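PDB 6GSZ: alpha-L-rhamnosidase from Aspergillus terreus, which probably hydrolyses terminal non-reducing alpha-L-rhamnose residues from alpha-L-rhamnosides. Local coordinates for residues 261-273 with 370-382. Sequence-based numbering, arbitrary orientation. Where two conformers were deposited one is given.
Sequences SEIYDGEEYDSRL and LRQAKATDHFTLS. With CA (calcium ion), chain O.
Y264 meets A373 through its CB, while its carbonyl O accepts the backbone N of A375. D265, beside it, bends its short carboxylate back across the gap: OD1 takes the N-H of K374 at 2.8 Å, on the anti side but somewhat out of the carboxylate plane, and also pairs with R212. G266 has backbone angles suited to glycine (phi 110°, psi -165°), and its bare CA packs against D377 OD1 and T376 O. D377 supplies a carboxylate oxygen where a strand carbonyl does not serve, its OD1 receiving E267 N at 2.8 Å; H396 holds OD2. Regular parallel bonding follows, H378 N and T380 N donating to E267 O and Y269 O, and H378 O receiving Y269 N. With CG anti to the backbone N (chi1 175°) and an extended chain beyond, E268 carries its carboxylate out to bind calcium bidentately, two waters being further ligands. On the other face the Y269 and F379 rings lie nearly parallel in stepped planes, rim to rim (Y269 CD1 to F379 CE1, 3.5 Å). D270 closes an Asx turn and holds R272 side-on, one guanidinium face over T380 CG2; S271's hydroxyl adds a second donor to T380 O. Strand 266-270, coming off a hairpin with strand 258-262, thus joins 376-380 as a parallel pair within a mixed beta-sheet.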
ATOM      1  N   SER A 261      -7.244 -10.835 -21.397  1.00 11.31           N
ATOM      2  CA  SER A 261      -6.512  -9.876 -20.531  1.00 11.62           C
ATOM      3  C   SER A 261      -6.471 -10.427 -19.112  1.00 10.93           C
ATOM      4  O   SER A 261      -7.520 -10.574 -18.507  1.00 11.73           O
ATOM      5  CB  SER A 261      -7.160  -8.499 -20.617  1.00 12.07           C
ATOM      6  OG  SER A 261      -6.316  -7.517 -20.037  1.00 12.44           O
ATOM      7  N   GLU A 262      -5.271 -10.808 -18.686  1.00 11.27           N
ATOM      8  CA  GLU A 262      -5.057 -11.628 -17.485  1.00 12.24           C
ATOM      9  C   GLU A 262      -3.969 -10.951 -16.658  1.00 11.72           C
ATOM     10  O   GLU A 262      -2.996 -10.485 -17.204  1.00 12.43           O
ATOM     11  CB  GLU A 262      -4.586 -13.033 -17.860  1.00 11.52           C
ATOM     12  CG  GLU A 262      -5.493 -13.743 -18.825  1.00 12.42           C
ATOM     13  CD  GLU A 262      -4.922 -15.090 -19.164  1.00 14.44           C
ATOM     14  OE1 GLU A 262      -4.833 -15.953 -18.242  1.00 14.56           O
ATOM     15  OE2 GLU A 262      -4.621 -15.297 -20.391  1.00 16.51           O
ATOM     16  N   ILE A 263      -4.177 -10.942 -15.335  1.00 10.10           N
ATOM     17  CA  ILE A 263      -3.233 -10.341 -14.375  0.50 10.59           C
ATOM     18  C   ILE A 263      -1.827 -10.884 -14.673  1.00 10.59           C
ATOM     19  O   ILE A 263      -0.851 -10.128 -14.851  1.00 11.38           O
ATOM     20  CB  ILE A 263      -3.664 -10.629 -12.914  0.50 10.12           C
ATOM     21  CG1 ILE A 263      -5.016  -9.995 -12.549  0.50 11.25           C
ATOM     22  CG2 ILE A 263      -2.587 -10.218 -11.929  0.50  9.77           C
ATOM     23  CD1 ILE A 263      -5.088  -8.486 -12.668  0.50 12.94           C
ATOM     24  N   TYR A 264      -1.708 -12.228 -14.660  1.00 10.11           N
ATOM     25  CA  TYR A 264      -0.372 -12.849 -14.783  1.00 11.42           C
ATOM     26  C   TYR A 264       0.127 -12.919 -16.220  1.00 11.36           C
ATOM     27  O   TYR A 264       1.273 -12.542 -16.553  1.00 13.10           O
ATOM     28  CB  TYR A 264      -0.302 -14.250 -14.183  1.00 11.64           C
ATOM     29  CG  TYR A 264      -0.530 -14.350 -12.691  1.00 11.07           C
ATOM     30  CD1 TYR A 264      -0.364 -13.278 -11.806  1.00 11.25           C
ATOM     31  CD2 TYR A 264      -0.943 -15.556 -12.166  1.00 11.17           C
ATOM     32  CE1 TYR A 264      -0.586 -13.456 -10.445  1.00 11.61           C
ATOM     33  CE2 TYR A 264      -1.146 -15.746 -10.821  1.00 10.85           C
ATOM     34  CZ  TYR A 264      -0.966 -14.683  -9.938  1.00 10.34           C
ATOM     35  OH  TYR A 264      -1.221 -14.893  -8.606  1.00 11.25           O
ATOM     36  N   ASP A 265      -0.710 -13.440 -17.126  1.00 12.06           N
ATOM     37  CA  ASP A 265      -0.174 -13.747 -18.446  1.00 12.50           C
ATOM     38  C   ASP A 265      -0.113 -12.556 -19.408  1.00 11.18           C
ATOM     39  O   ASP A 265       0.717 -12.567 -20.307  1.00 14.33           O
ATOM     40  CB  ASP A 265      -0.867 -14.946 -19.080  1.00 13.47           C
ATOM     41  CG  ASP A 265      -0.434 -16.295 -18.509  1.00 15.50           C
ATOM     42  OD1 ASP A 265       0.603 -16.351 -17.772  1.00 15.27           O
ATOM     43  OD2 ASP A 265      -1.169 -17.303 -18.763  1.00 17.60           O
ATOM     44  N   GLY A 266      -0.942 -11.533 -19.215  1.00 11.56           N
ATOM     45  CA  GLY A 266      -0.944 -10.347 -20.033  1.00 11.60           C
ATOM     46  C   GLY A 266      -2.194 -10.259 -20.905  1.00 12.32           C
ATOM     47  O   GLY A 266      -3.189 -10.933 -20.689  1.00 12.26           O
ATOM     48  N   GLU A 267      -2.111  -9.382 -21.888  1.00 11.96           N
ATOM     49  CA  GLU A 267      -3.255  -9.006 -22.725  1.00 12.73           C
ATOM     50  C   GLU A 267      -2.928  -9.242 -24.208  1.00 12.37           C
ATOM     51  O   GLU A 267      -1.863  -8.809 -24.691  1.00 14.23           O
ATOM     52  CB  GLU A 267      -3.619  -7.532 -22.544  1.00 13.16           C
ATOM     53  CG  GLU A 267      -4.727  -7.091 -23.480  1.00 12.80           C
ATOM     54  CD  GLU A 267      -5.422  -5.793 -23.106  1.00 14.10           C
ATOM     55  OE1 GLU A 267      -5.761  -5.643 -21.885  1.00 13.47           O
ATOM     56  OE2 GLU A 267      -5.510  -4.900 -24.001  1.00 14.19           O
ATOM     57  N   GLU A 268      -3.878  -9.888 -24.914  1.00 12.62           N
ATOM     58  CA  GLU A 268      -3.889 -10.018 -26.387  1.00 14.40           C
ATOM     59  C   GLU A 268      -5.015  -9.102 -26.893  1.00 13.34           C
ATOM     60  O   GLU A 268      -6.179  -9.278 -26.509  1.00 14.65           O
ATOM     61  CB  GLU A 268      -4.093 -11.458 -26.818  1.00 14.77           C
ATOM     62  CG  GLU A 268      -4.218 -11.587 -28.319  1.00 18.72           C
ATOM     63  CD  GLU A 268      -4.370 -12.992 -28.873  1.00 24.70           C
ATOM     64  OE1 GLU A 268      -4.193 -13.976 -28.152  1.00 24.88           O
ATOM     65  OE2 GLU A 268      -4.651 -13.090 -30.088  1.00 33.60           O
ATOM     66  N   TYR A 269      -4.626  -8.114 -27.704  1.00 13.02           N
ATOM     67  CA  TYR A 269      -5.545  -7.116 -28.243  1.00 13.26           C
ATOM     68  C   TYR A 269      -5.457  -7.168 -29.766  1.00 14.38           C
ATOM     69  O   TYR A 269      -4.372  -6.980 -30.311  1.00 15.44           O
ATOM     70  CB  TYR A 269      -5.137  -5.742 -27.712  1.00 14.25           C
ATOM     71  CG  TYR A 269      -6.060  -4.611 -28.046  1.00 12.89           C
ATOM     72  CD1 TYR A 269      -5.939  -3.908 -29.238  1.00 14.69           C
ATOM     73  CD2 TYR A 269      -7.050  -4.208 -27.170  1.00 13.45           C
ATOM     74  CE1 TYR A 269      -6.769  -2.833 -29.535  1.00 14.76           C
ATOM     75  CE2 TYR A 269      -7.881  -3.141 -27.451  1.00 14.63           C
ATOM     76  CZ  TYR A 269      -7.755  -2.445 -28.644  1.00 14.63           C
ATOM     77  OH  TYR A 269      -8.602  -1.415 -28.917  1.00 15.72           O
ATOM     78  N   ASP A 270      -6.614  -7.282 -30.407  1.00 14.50           N
ATOM     79  CA  ASP A 270      -6.698  -7.292 -31.889  1.00 14.00           C
ATOM     80  C   ASP A 270      -7.436  -6.033 -32.314  1.00 13.91           C
ATOM     81  O   ASP A 270      -8.670  -6.006 -32.276  1.00 14.04           O
ATOM     82  CB  ASP A 270      -7.335  -8.564 -32.434  1.00 14.93           C
ATOM     83  CG  ASP A 270      -7.301  -8.650 -33.947  1.00 16.03           C
ATOM     84  OD1 ASP A 270      -6.947  -7.619 -34.602  1.00 16.38           O
ATOM     85  OD2 ASP A 270      -7.634  -9.769 -34.448  1.00 19.69           O
ATOM     86  N   SER A 271      -6.689  -5.006 -32.731  1.00 13.89           N
ATOM     87  CA  SER A 271      -7.304  -3.710 -33.020  1.00 15.63           C
ATOM     88  C   SER A 271      -8.227  -3.764 -34.255  1.00 16.28           C
ATOM     89  O   SER A 271      -9.046  -2.868 -34.456  1.00 17.20           O
ATOM     90  CB  SER A 271      -6.248  -2.624 -33.199  1.00 16.84           C
ATOM     91  OG  SER A 271      -5.477  -2.815 -34.382  1.00 16.22           O
ATOM     92  N   ARG A 272      -8.120  -4.826 -35.057  1.00 15.20           N
ATOM     93  CA  ARG A 272      -8.997  -5.012 -36.187  1.00 15.79           C
ATOM     94  C   ARG A 272     -10.449  -5.216 -35.738  1.00 16.98           C
ATOM     95  O   ARG A 272     -11.388  -5.043 -36.539  1.00 18.62           O
ATOM     96  CB  ARG A 272      -8.547  -6.190 -37.061  1.00 16.28           C
ATOM     97  CG  ARG A 272      -7.183  -5.984 -37.694  1.00 17.94           C
ATOM     98  CD  ARG A 272      -6.673  -7.237 -38.348  1.00 19.57           C
ATOM     99  NE  ARG A 272      -6.488  -8.330 -37.399  1.00 18.17           N
ATOM    100  CZ  ARG A 272      -6.085  -9.552 -37.692  1.00 18.53           C
ATOM    101  NH1 ARG A 272      -5.843  -9.887 -38.961  1.00 20.32           N
ATOM    102  NH2 ARG A 272      -6.006 -10.450 -36.726  1.00 20.71           N
ATOM    103  N   LEU A 273     -10.630  -5.611 -34.479  1.00 16.31           N
ATOM    104  CA  LEU A 273     -11.962  -5.898 -33.936  1.00 15.70           C
ATOM    105  C   LEU A 273     -12.551  -4.719 -33.153  1.00 17.03           C
ATOM    106  O   LEU A 273     -13.598  -4.892 -32.557  1.00 20.13           O
ATOM    107  CB  LEU A 273     -11.895  -7.179 -33.098  1.00 17.43           C
ATOM    108  CG  LEU A 273     -11.513  -8.432 -33.868  1.00 19.60           C
ATOM    109  CD1 LEU A 273     -11.394  -9.646 -32.963  1.00 20.80           C
ATOM    110  CD2 LEU A 273     -12.529  -8.686 -34.979  1.00 25.26           C
ATOM    111  N   LEU A 370       9.661 -15.606 -13.327  1.00 14.14           N
ATOM    112  CA  LEU A 370       8.234 -15.261 -13.392  1.00 15.29           C
ATOM    113  C   LEU A 370       7.377 -16.503 -13.182  1.00 13.75           C
ATOM    114  O   LEU A 370       6.179 -16.377 -12.932  1.00 13.95           O
ATOM    115  CB  LEU A 370       7.903 -14.593 -14.727  1.00 15.59           C
ATOM    116  CG  LEU A 370       8.619 -13.272 -15.000  1.00 16.88           C
ATOM    117  CD1 LEU A 370       8.219 -12.738 -16.368  1.00 20.40           C
ATOM    118  CD2 LEU A 370       8.364 -12.241 -13.911  1.00 19.22           C
ATOM    119  N   ARG A 371       7.986 -17.689 -13.326  1.00 13.80           N
ATOM    120  CA  ARG A 371       7.246 -18.951 -13.139  1.00 14.40           C
ATOM    121  C   ARG A 371       6.073 -18.987 -14.131  1.00 16.09           C
ATOM    122  O   ARG A 371       6.306 -18.744 -15.295  1.00 17.84           O
ATOM    123  CB  ARG A 371       6.839 -19.154 -11.676  1.00 15.02           C
ATOM    124  CG  ARG A 371       8.004 -19.157 -10.685  1.00 15.36           C
ATOM    125  CD  ARG A 371       7.606 -19.594  -9.292  1.00 15.19           C
ATOM    126  NE  ARG A 371       6.545 -18.778  -8.736  1.00 14.51           N
ATOM    127  CZ  ARG A 371       6.449 -18.398  -7.473  1.00 14.01           C
ATOM    128  NH1 ARG A 371       7.393 -18.745  -6.590  1.00 16.04           N
ATOM    129  NH2 ARG A 371       5.407 -17.674  -7.112  1.00 13.79           N
ATOM    130  N   GLN A 372       4.856 -19.297 -13.658  1.00 14.71           N
ATOM    131  CA  GLN A 372       3.680 -19.437 -14.571  1.00 14.28           C
ATOM    132  C   GLN A 372       2.963 -18.077 -14.688  1.00 14.88           C
ATOM    133  O   GLN A 372       1.748 -17.998 -14.425  1.00 17.80           O
ATOM    134  CB  GLN A 372       2.747 -20.544 -14.079  1.00 25.18           C
ATOM    135  CG  GLN A 372       3.374 -21.925 -14.197  1.00 27.74           C
ATOM    136  CD  GLN A 372       2.376 -23.039 -14.008  1.00 28.52           C
ATOM    137  OE1 GLN A 372       2.516 -23.852 -13.106  1.00 29.94           O
ATOM    138  NE2 GLN A 372       1.360 -23.059 -14.856  1.00 29.03           N
ATOM    139  N   ALA A 373       3.709 -17.034 -15.061  1.00 14.65           N
ATOM    140  CA  ALA A 373       3.195 -15.710 -15.416  1.00 12.91           C
ATOM    141  C   ALA A 373       3.917 -15.266 -16.690  1.00 15.20           C
ATOM    142  O   ALA A 373       5.116 -14.949 -16.626  1.00 17.20           O
ATOM    143  CB  ALA A 373       3.451 -14.738 -14.285  1.00 13.32           C
ATOM    144  N   LYS A 374       3.213 -15.251 -17.826  1.00 14.12           N
ATOM    145  CA  LYS A 374       3.907 -14.923 -19.079  1.00 15.29           C
ATOM    146  C   LYS A 374       4.324 -13.452 -19.157  1.00 15.51           C
ATOM    147  O   LYS A 374       5.269 -13.142 -19.866  1.00 15.84           O
ATOM    148  CB  LYS A 374       3.071 -15.297 -20.293  1.00 16.57           C
ATOM    149  CG  LYS A 374       2.818 -16.789 -20.424  1.00 20.90           C
ATOM    150  CD  LYS A 374       2.025 -17.148 -21.661  1.00 24.66           C
ATOM    151  CE  LYS A 374       1.576 -18.593 -21.627  1.00 29.86           C
ATOM    152  NZ  LYS A 374       0.625 -18.871 -22.729  1.00 36.80           N
ATOM    153  N   ALA A 375       3.570 -12.545 -18.501  1.00 14.13           N
ATOM    154  CA  ALA A 375       3.843 -11.082 -18.540  1.00 14.98           C
ATOM    155  C   ALA A 375       4.125 -10.619 -19.973  1.00 13.83           C
ATOM    156  O   ALA A 375       5.093  -9.900 -20.218  1.00 14.60           O
ATOM    157  CB  ALA A 375       4.979 -10.694 -17.589  1.00 15.31           C
ATOM    158  N   THR A 376       3.276 -11.104 -20.902  1.00 13.02           N
ATOM    159  CA  THR A 376       3.450 -10.891 -22.334  1.00 14.52           C
ATOM    160  C   THR A 376       2.166 -10.320 -22.927  1.00 13.12           C
ATOM    161  O   THR A 376       1.101 -10.925 -22.772  1.00 15.05           O
ATOM    162  CB  THR A 376       3.854 -12.194 -23.015  1.00 15.96           C
ATOM    163  OG1 THR A 376       5.119 -12.627 -22.510  1.00 17.50           O
ATOM    164  CG2 THR A 376       3.946 -12.080 -24.523  1.00 17.23           C
ATOM    165  N   ASP A 377       2.312  -9.168 -23.587  1.00 13.82           N
ATOM    166  CA  ASP A 377       1.202  -8.550 -24.278  1.00 14.64           C
ATOM    167  C   ASP A 377       1.410  -8.674 -25.786  1.00 15.33           C
ATOM    168  O   ASP A 377       2.542  -8.613 -26.266  1.00 16.00           O
ATOM    169  CB  ASP A 377       1.043  -7.097 -23.868  1.00 13.01           C
ATOM    170  CG  ASP A 377       0.809  -6.912 -22.379  1.00 11.94           C
ATOM    171  OD1 ASP A 377       0.208  -7.841 -21.726  1.00 13.57           O
ATOM    172  OD2 ASP A 377       1.233  -5.849 -21.883  1.00 14.07           O
ATOM    173  N   HIS A 378       0.304  -8.849 -26.510  1.00 13.39           N
ATOM    174  CA  HIS A 378       0.305  -8.899 -27.964  1.00 14.40           C
ATOM    175  C   HIS A 378      -0.640  -7.828 -28.481  1.00 14.40           C
ATOM    176  O   HIS A 378      -1.798  -7.795 -28.035  1.00 15.91           O
ATOM    177  CB  HIS A 378      -0.163 -10.251 -28.490  1.00 15.75           C
ATOM    178  CG  HIS A 378       0.771 -11.390 -28.245  1.00 17.36           C
ATOM    179  ND1 HIS A 378       0.802 -12.081 -27.064  1.00 21.19           N
ATOM    180  CD2 HIS A 378       1.680 -11.977 -29.052  1.00 20.52           C
ATOM    181  CE1 HIS A 378       1.678 -13.071 -27.152  1.00 20.88           C
ATOM    182  NE2 HIS A 378       2.240 -13.031 -28.369  1.00 21.22           N
ATOM    183  N   PHE A 379      -0.175  -7.033 -29.448  1.00 14.67           N
ATOM    184  CA  PHE A 379      -1.009  -6.021 -30.044  1.00 15.14           C
ATOM    185  C   PHE A 379      -1.004  -6.232 -31.553  1.00 16.01           C
ATOM    186  O   PHE A 379       0.052  -6.129 -32.176  1.00 16.55           O
ATOM    187  CB  PHE A 379      -0.506  -4.614 -29.705  1.00 16.38           C
ATOM    188  CG  PHE A 379      -1.288  -3.493 -30.322  1.00 15.48           C
ATOM    189  CD1 PHE A 379      -2.450  -3.019 -29.732  1.00 14.58           C
ATOM    190  CD2 PHE A 379      -0.896  -2.965 -31.539  1.00 17.02           C
ATOM    191  CE1 PHE A 379      -3.199  -2.022 -30.322  1.00 14.56           C
ATOM    192  CE2 PHE A 379      -1.624  -1.952 -32.121  1.00 16.55           C
ATOM    193  CZ  PHE A 379      -2.784  -1.491 -31.524  1.00 16.69           C
ATOM    194  N   THR A 380      -2.183  -6.512 -32.103  1.00 14.46           N
ATOM    195  CA  THR A 380      -2.295  -6.674 -33.562  1.00 14.88           C
ATOM    196  C   THR A 380      -2.772  -5.346 -34.163  1.00 14.39           C
ATOM    197  O   THR A 380      -3.850  -4.795 -33.790  1.00 15.00           O
ATOM    198  CB  THR A 380      -3.182  -7.833 -33.971  1.00 14.52           C
ATOM    199  OG1 THR A 380      -2.636  -9.026 -33.413  1.00 17.60           O
ATOM    200  CG2 THR A 380      -3.313  -7.944 -35.484  1.00 16.99           C
ATOM    201  N   LEU A 381      -1.956  -4.840 -35.097  1.00 16.14           N
ATOM    202  CA  LEU A 381      -2.144  -3.546 -35.761  1.00 16.32           C
ATOM    203  C   LEU A 381      -3.300  -3.627 -36.770  1.00 16.98           C
ATOM    204  O   LEU A 381      -3.633  -4.711 -37.294  1.00 17.21           O
ATOM    205  CB  LEU A 381      -0.856  -3.189 -36.512  1.00 19.17           C
ATOM    206  CG  LEU A 381       0.340  -2.892 -35.614  1.00 18.00           C
ATOM    207  CD1 LEU A 381       1.638  -3.372 -36.247  1.00 22.09           C
ATOM    208  CD2 LEU A 381       0.397  -1.416 -35.294  1.00 19.37           C
ATOM    209  N   SER A 382      -3.892  -2.472 -37.068  1.00 17.43           N
ATOM    210  CA  SER A 382      -5.018  -2.379 -38.005  1.00 19.43           C
ATOM    211  C   SER A 382      -4.612  -1.754 -39.348  1.00 21.61           C
ATOM    212  O   SER A 382      -5.407  -1.842 -40.288  1.00 23.60           O
ATOM    213  CB  SER A 382      -6.138  -1.569 -37.426  1.00 20.37           C
ATOM    214  OG  SER A 382      -5.757  -0.206 -37.363  1.00 21.71           O
TER
HETATM  215 CA    CA O 933      -3.939 -15.313 -30.114  0.50 37.61          CA
HETATM  216  O   HOH W   1      -2.956  -9.651 -30.859  1.00 25.87           O
HETATM  217  O   HOH W   2      -3.302 -17.132 -31.553  1.00 55.57           O
HETATM  218  O   HOH W   3      -6.191 -15.732 -30.307  1.00 60.04           O